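Long-range contact in nucleotidyl transferase AbiEii/AbiGii toxin family protein (Mycobacterium tuberculosis, PDB 6Y56), which is a nucleotidyltransferase toxin of a toxin-antitoxin system, probably blocking growth by modifying tRNA acceptor stems: residues 131-143 / 155-169. Residues are numbered along the deposited sequence; the frame is centred on the assembly and turned at random.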
# COMPACT_ATOMS: atom_id res chain seq x y z
N ARG A 131 0.62 -11.19 -8.75
CA ARG A 131 1.56 -12.14 -8.16
C ARG A 131 1.09 -12.50 -6.76
O ARG A 131 0.78 -11.61 -5.97
CB ARG A 131 2.97 -11.53 -8.10
CG ARG A 131 4.06 -12.57 -7.83
CD ARG A 131 5.44 -11.95 -7.67
NE ARG A 131 5.65 -10.86 -8.61
CZ ARG A 131 6.57 -9.91 -8.47
NH1 ARG A 131 7.39 -9.90 -7.42
NH2 ARG A 131 6.66 -8.95 -9.38
N PRO A 132 1.02 -13.78 -6.42
CA PRO A 132 0.58 -14.15 -5.07
C PRO A 132 1.51 -13.59 -4.00
O PRO A 132 2.72 -13.49 -4.18
CB PRO A 132 0.63 -15.68 -5.09
CG PRO A 132 0.52 -16.05 -6.55
CD PRO A 132 1.23 -14.95 -7.29
N LEU A 133 0.91 -13.22 -2.86
CA LEU A 133 1.70 -12.86 -1.69
C LEU A 133 2.47 -14.07 -1.18
O LEU A 133 2.05 -15.22 -1.34
CB LEU A 133 0.81 -12.32 -0.58
CG LEU A 133 0.19 -10.96 -0.90
CD1 LEU A 133 -0.76 -10.54 0.20
CD2 LEU A 133 1.26 -9.89 -1.11
N ALA A 134 3.60 -13.79 -0.54
CA ALA A 134 4.46 -14.86 -0.06
C ALA A 134 4.04 -15.37 1.31
O ALA A 134 4.23 -16.55 1.60
CB ALA A 134 5.91 -14.37 0.01
N LEU A 135 3.48 -14.51 2.16
CA LEU A 135 3.19 -14.84 3.55
C LEU A 135 1.69 -14.83 3.81
O LEU A 135 0.95 -14.09 3.14
CB LEU A 135 3.85 -13.82 4.48
CG LEU A 135 5.37 -13.71 4.41
CD1 LEU A 135 5.86 -12.70 5.43
CD2 LEU A 135 6.01 -15.07 4.64
N PRO A 136 1.22 -15.60 4.78
CA PRO A 136 -0.21 -15.56 5.12
C PRO A 136 -0.60 -14.17 5.58
O PRO A 136 0.17 -13.46 6.23
CB PRO A 136 -0.33 -16.57 6.26
CG PRO A 136 0.84 -17.48 6.09
CD PRO A 136 1.94 -16.63 5.55
N SER A 137 -1.83 -13.78 5.25
CA SER A 137 -2.33 -12.48 5.66
C SER A 137 -2.61 -12.46 7.16
O SER A 137 -2.71 -13.51 7.82
CB SER A 137 -3.64 -12.16 4.94
OG SER A 137 -4.60 -13.18 5.12
N GLU A 138 -2.75 -11.26 7.68
CA GLU A 138 -3.11 -11.03 9.07
C GLU A 138 -4.45 -10.34 9.02
O GLU A 138 -4.60 -9.23 8.51
CB GLU A 138 -2.08 -10.12 9.72
CG GLU A 138 -2.20 -10.02 11.24
CD GLU A 138 -1.17 -9.12 11.89
OE1 GLU A 138 -0.43 -8.42 11.17
OE2 GLU A 138 -1.10 -9.13 13.13
N LEU A 139 -5.41 -10.98 9.71
CA LEU A 139 -6.79 -10.46 9.85
C LEU A 139 -6.75 -9.30 10.85
O LEU A 139 -6.51 -9.55 12.04
CB LEU A 139 -7.70 -11.57 10.37
CG LEU A 139 -9.17 -11.19 10.47
CD1 LEU A 139 -9.75 -10.91 9.10
CD2 LEU A 139 -9.97 -12.28 11.18
N LEU A 140 -7.04 -8.09 10.38
CA LEU A 140 -6.91 -6.91 11.28
C LEU A 140 -8.17 -6.05 11.27
O LEU A 140 -8.81 -5.90 10.23
CB LEU A 140 -5.74 -6.05 10.78
CG LEU A 140 -4.34 -6.62 10.93
CD1 LEU A 140 -3.31 -5.64 10.38
CD2 LEU A 140 -4.03 -6.95 12.38
N ALA A 141 -8.49 -5.54 12.46
CA ALA A 141 -9.47 -4.48 12.60
C ALA A 141 -8.89 -3.14 12.13
O ALA A 141 -7.67 -2.96 12.04
CB ALA A 141 -9.94 -4.33 14.07
N PHE A 142 -9.78 -2.21 11.79
CA PHE A 142 -9.34 -0.83 11.56
C PHE A 142 -8.95 -0.20 12.88
O PHE A 142 -9.58 -0.44 13.92
CB PHE A 142 -10.50 -0.01 10.99
CG PHE A 142 -10.79 -0.27 9.53
CD1 PHE A 142 -11.11 -1.54 9.06
CD2 PHE A 142 -10.77 0.78 8.64
CE1 PHE A 142 -11.39 -1.74 7.69
CE2 PHE A 142 -11.05 0.58 7.29
CZ PHE A 142 -11.36 -0.67 6.82
N ILE A 143 -7.87 0.59 12.87
CA ILE A 143 -7.53 1.41 14.03
C ILE A 143 -8.67 2.38 14.27
O ILE A 143 -9.10 3.08 13.34
CB ILE A 143 -6.20 2.14 13.77
CG1 ILE A 143 -5.08 1.15 13.45
CG2 ILE A 143 -5.86 3.03 14.95
CD1 ILE A 143 -4.67 0.29 14.62
N LEU A 155 -16.87 -1.00 11.29
CA LEU A 155 -15.90 -1.32 10.26
C LEU A 155 -15.51 -2.80 10.35
O LEU A 155 -15.49 -3.38 11.43
CB LEU A 155 -14.67 -0.43 10.40
CG LEU A 155 -14.95 1.00 9.93
CD1 LEU A 155 -13.90 1.96 10.44
CD2 LEU A 155 -15.08 1.09 8.41
N PRO A 156 -15.19 -3.42 9.22
CA PRO A 156 -14.92 -4.86 9.20
C PRO A 156 -13.51 -5.18 9.67
O PRO A 156 -12.65 -4.30 9.83
CB PRO A 156 -15.05 -5.19 7.71
CG PRO A 156 -14.58 -3.93 7.02
CD PRO A 156 -15.17 -2.83 7.86
N THR A 157 -13.27 -6.46 9.88
CA THR A 157 -11.91 -6.97 9.94
C THR A 157 -11.57 -7.51 8.56
O THR A 157 -12.41 -8.11 7.89
CB THR A 157 -11.75 -8.06 11.01
OG1 THR A 157 -12.63 -9.16 10.76
CG2 THR A 157 -12.03 -7.49 12.38
N LEU A 158 -10.33 -7.26 8.13
CA LEU A 158 -9.92 -7.62 6.78
C LEU A 158 -8.57 -8.32 6.82
O LEU A 158 -7.71 -7.96 7.63
CB LEU A 158 -9.76 -6.35 5.92
CG LEU A 158 -11.06 -5.59 5.61
CD1 LEU A 158 -10.70 -4.32 4.86
CD2 LEU A 158 -11.98 -6.46 4.79
N PRO A 159 -8.36 -9.31 5.96
CA PRO A 159 -7.01 -9.87 5.79
C PRO A 159 -6.10 -8.84 5.14
O PRO A 159 -6.41 -8.30 4.07
CB PRO A 159 -7.22 -11.08 4.89
CG PRO A 159 -8.52 -10.89 4.28
CD PRO A 159 -9.36 -9.99 5.13
N VAL A 160 -4.98 -8.57 5.79
CA VAL A 160 -4.03 -7.56 5.38
C VAL A 160 -2.67 -8.22 5.19
O VAL A 160 -2.32 -9.19 5.86
CB VAL A 160 -3.97 -6.43 6.45
CG1 VAL A 160 -2.80 -5.46 6.22
CG2 VAL A 160 -5.30 -5.67 6.49
N VAL A 161 -1.88 -7.67 4.26
CA VAL A 161 -0.52 -8.16 4.03
C VAL A 161 0.26 -8.19 5.33
O VAL A 161 0.18 -7.27 6.16
CB VAL A 161 0.14 -7.27 2.95
CG1 VAL A 161 0.25 -5.81 3.42
CG2 VAL A 161 1.51 -7.81 2.55
N ALA A 162 1.04 -9.25 5.52
CA ALA A 162 1.90 -9.33 6.69
C ALA A 162 2.86 -8.16 6.69
O ALA A 162 3.31 -7.69 5.64
CB ALA A 162 2.69 -10.63 6.66
N GLU A 163 3.19 -7.68 7.89
CA GLU A 163 4.00 -6.47 8.01
C GLU A 163 5.38 -6.63 7.37
O GLU A 163 5.88 -5.70 6.74
CB GLU A 163 4.10 -6.03 9.46
CG GLU A 163 4.75 -4.69 9.59
CD GLU A 163 4.63 -4.08 10.96
OE1 GLU A 163 3.71 -4.47 11.72
OE2 GLU A 163 5.45 -3.19 11.27
N ALA A 164 6.02 -7.79 7.54
CA ALA A 164 7.33 -8.00 6.91
C ALA A 164 7.22 -7.93 5.40
O ALA A 164 8.13 -7.43 4.72
CB ALA A 164 7.89 -9.36 7.32
N GLU A 165 6.13 -8.47 4.84
CA GLU A 165 5.94 -8.43 3.40
C GLU A 165 5.61 -7.03 2.91
O GLU A 165 6.05 -6.62 1.83
CB GLU A 165 4.88 -9.45 2.99
CG GLU A 165 4.73 -9.59 1.49
CD GLU A 165 4.13 -10.91 1.07
OE1 GLU A 165 3.52 -11.61 1.92
OE2 GLU A 165 4.27 -11.27 -0.12
N ALA A 166 4.82 -6.27 3.68
CA ALA A 166 4.54 -4.89 3.29
C ALA A 166 5.83 -4.07 3.23
O ALA A 166 6.03 -3.27 2.31
CB ALA A 166 3.57 -4.26 4.29
N CYS A 167 6.72 -4.28 4.20
CA CYS A 167 7.99 -3.57 4.20
C CYS A 167 8.84 -3.99 3.00
O CYS A 167 9.40 -3.13 2.30
CB CYS A 167 8.71 -3.82 5.52
SG CYS A 167 10.17 -2.82 5.76
N ALA A 168 8.90 -5.29 2.71
CA ALA A 168 9.66 -5.77 1.56
C ALA A 168 9.11 -5.20 0.25
O ALA A 168 9.88 -4.83 -0.64
CB ALA A 168 9.67 -7.30 1.53
N GLU A 169 7.77 -5.11 0.12
CA GLU A 169 7.19 -4.52 -1.08
C GLU A 169 7.54 -3.05 -1.20
O GLU A 169 7.83 -2.56 -2.30
CB GLU A 169 5.68 -4.73 -1.09
CG GLU A 169 5.27 -6.17 -1.35
CD GLU A 169 3.88 -6.31 -1.94
OE1 GLU A 169 3.11 -5.33 -1.95
OE2 GLU A 169 3.57 -7.42 -2.40
O HOH W 1 1.24 -11.27 3.47
O HOH W 2 2.28 -8.99 10.29
O HOH W 3 -12.54 -2.80 12.35
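The carboxylate of E165 grips the backbone of the loop before strand 138-141. Its OE2 takes the amide N of A134 at 2.6 Å on the syn lone pair, in a nearly straight bond. E165 OE1 takes the N of L135 at 2.9 Å, also from the syn side but tilted out of the carboxylate plane. The reach comes from an extended chain, with CG anti to the backbone N (chi1 -174°). L135 runs past this chain in the opposite direction and lays CD1 on A162 CB. L133 crosses E165 on the other flank, and its CD2 also comes to 3.6 Å from E169 OE2. K206 forms salt bridges with both glutamates. Water 1 ties E165 OE1 to L135 O and to the N of A162, the N-cap residue.

Strands 138-141 and 157-160 form a two-stranded antiparallel hairpin. P159 and V161 also make backbone bonds with F48 of strand 47-49, at the edge of the six-stranded sheet. E138 and V160, then L140 and L158, are hydrogen-bonded pairs. L140 sets its CD1 across V160 CB at about a right angle. On the other face L139 lies obliquely over T157, with L139 CD1 3.8 Å from T157 OG1.

F142 closes the far end. L155 CB sits over one face of the F142 ring, 4.2 Å from its centroid, in a CH-pi contact. P156 O meets the ring edge, 3.3 Å from F142 CD1. Water 3 bridges F142 N and P156 O.

The chemistry thus changes from mainly apolar contacts round F142, through backbone bonds, to a buried glutamate. Two amides and K206 would stabilise its negative charge, and the amide bonds tie helix 163-174 to the loop leading into the hairpin.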